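Local coordinates for protein trans-4-hydroxy-L-proline dehydratase (Clostridioides difficile 70-100-2010, PDB 6VXC) that uses a glycyl radical to dehydrate trans-4-hydroxy-L-proline to (S)-1-pyrroline-5-carboxylate in anaerobic breakdown of hydroxyproline, at residues L384-M387 and D388-L392. Residues are numbered along the deposited sequence; the frame is centred on the assembly and turned at random.
Sequences LDVM and DEMKL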
loop_
_atom_site.group_PDB
_atom_site.type_symbol
_atom_site.label_atom_id
_atom_site.label_comp_id
_atom_site.label_asym_id
_atom_site.label_seq_id
_atom_site.Cartn_x
_atom_site.Cartn_y
_atom_site.Cartn_z
ATOM N N LEU A 384 3.232 2.167 -20.540
ATOM C CA LEU A 384 2.497 0.942 -20.854
ATOM C C LEU A 384 3.381 -0.070 -21.583
ATOM O O LEU A 384 3.349 -1.267 -21.271
ATOM C CB LEU A 384 1.244 1.263 -21.667
ATOM C CG LEU A 384 0.100 2.006 -20.975
ATOM C CD1 LEU A 384 -1.153 1.969 -21.844
ATOM C CD2 LEU A 384 -0.193 1.420 -19.588
ATOM N N ASP A 385 4.212 0.399 -22.521
ATOM C CA ASP A 385 5.133 -0.512 -23.198
ATOM C C ASP A 385 6.136 -1.132 -22.224
ATOM O O ASP A 385 6.447 -2.324 -22.331
ATOM C CB ASP A 385 5.884 0.202 -24.328
ATOM C CG ASP A 385 5.012 0.481 -25.541
ATOM O OD1 ASP A 385 3.957 -0.172 -25.702
ATOM O OD2 ASP A 385 5.392 1.359 -26.338
ATOM N N VAL A 386 6.702 -0.342 -21.298
ATOM C CA VAL A 386 7.711 -0.945 -20.426
ATOM C C VAL A 386 7.063 -1.894 -19.409
ATOM O O VAL A 386 7.629 -2.950 -19.096
ATOM C CB VAL A 386 8.630 0.098 -19.739
ATOM C CG1 VAL A 386 8.495 1.506 -20.305
ATOM C CG2 VAL A 386 8.554 0.044 -18.217
ATOM N N MET A 387 5.878 -1.561 -18.878
ATOM C CA MET A 387 5.288 -2.493 -17.915
ATOM C C MET A 387 4.911 -3.807 -18.599
ATOM O O MET A 387 5.125 -4.891 -18.039
ATOM C CB MET A 387 4.085 -1.865 -17.197
ATOM C CG MET A 387 2.826 -1.708 -18.022
ATOM S SD MET A 387 1.362 -1.236 -17.064
ATOM C CE MET A 387 1.093 -2.737 -16.107
ATOM N N ASP A 388 4.419 -3.719 -19.838
ATOM C CA ASP A 388 4.107 -4.895 -20.646
ATOM C C ASP A 388 5.356 -5.744 -20.875
ATOM O O ASP A 388 5.384 -6.938 -20.557
ATOM C CB ASP A 388 3.510 -4.403 -21.968
ATOM C CG ASP A 388 2.832 -5.478 -22.795
ATOM O OD1 ASP A 388 2.578 -6.600 -22.304
ATOM O OD2 ASP A 388 2.526 -5.155 -23.971
ATOM N N GLU A 389 6.431 -5.122 -21.363
ATOM C CA GLU A 389 7.654 -5.868 -21.645
ATOM C C GLU A 389 8.271 -6.449 -20.373
ATOM O O GLU A 389 8.634 -7.627 -20.332
ATOM C CB GLU A 389 8.672 -4.972 -22.352
ATOM C CG GLU A 389 10.014 -5.681 -22.612
ATOM C CD GLU A 389 9.901 -6.792 -23.654
ATOM O OE1 GLU A 389 9.146 -6.607 -24.628
ATOM O OE2 GLU A 389 10.551 -7.841 -23.490
ATOM N N MET A 390 8.413 -5.634 -19.323
ATOM C CA MET A 390 9.201 -6.060 -18.162
ATOM C C MET A 390 8.502 -7.137 -17.325
ATOM O O MET A 390 9.176 -7.998 -16.744
ATOM C CB MET A 390 9.535 -4.852 -17.286
ATOM C CG MET A 390 10.416 -3.800 -17.989
ATOM S SD MET A 390 11.909 -4.465 -18.763
ATOM C CE MET A 390 12.963 -4.695 -17.347
ATOM N N LYS A 391 7.178 -7.110 -17.246
ATOM C CA LYS A 391 6.389 -8.059 -16.463
ATOM C C LYS A 391 6.994 -8.282 -15.065
ATOM O O LYS A 391 7.278 -9.401 -14.644
ATOM C CB LYS A 391 6.232 -9.377 -17.225
ATOM C CG LYS A 391 5.102 -10.271 -16.689
ATOM C CD LYS A 391 4.943 -11.597 -17.451
ATOM C CE LYS A 391 3.854 -12.455 -16.807
ATOM N NZ LYS A 391 3.468 -13.664 -17.599
ATOM N N LEU A 392 7.162 -7.173 -14.337
ATOM C CA LEU A 392 7.674 -7.179 -12.967
ATOM C C LEU A 392 6.576 -6.765 -11.995
ATOM O O LEU A 392 5.793 -5.854 -12.280
ATOM C CB LEU A 392 8.868 -6.232 -12.822
ATOM C CG LEU A 392 10.110 -6.558 -13.672
ATOM C CD1 LEU A 392 11.122 -5.418 -13.593
ATOM C CD2 LEU A 392 10.746 -7.913 -13.298
HETATM O O HOH W 1 6.377 -4.647 -15.404
#
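From Leu384 O to Asp388 N (3.0 Å) through Met387 O to Lys391 N (3.1 Å), four successive i to i+4 hydrogen bonds carry the last turns of helix 378-390 to its C-terminal end, where Lys391 leaves helical geometry with a positive phi of 45°. A water spans Met387 O and Leu392 N, five residues apart, as a bridge beyond the regular series: it lies 2.9 Å from Met387 O, to which it can donate, and accepts from Leu392 N. Side chains follow the same spacing. On the flank facing helix 324-339, Val386 CG2 meets Met390 CG at 4.3 Å; Met390 CG also lies 3.1 Å from Val386 O, set beside its own backbone N by a chi1 of -63°, and the rest of the side chain then leads away, to lie on Glu332 and Val336. Leu384 and Met387 turn instead to strand 396-401, as expected of the helix in a beta-alpha-beta crossover. Asp385 and Asp388 share the flank near helix 407-418, Asp385 OD1 and Asp388 OD2 standing 5.5 Å apart. Arg412 bridges both carboxylates, while Arg324 takes the other oxygen of Asp385 and Lys419 that of Asp388. At the end of the helix, Arg33 donates to Met390 O and Lys391 O. Basic partners thus probably offset the mutual repulsion of the two aspartates, and the guanidiniums of Arg33 and Arg23 should ease the negative end of the helix dipole.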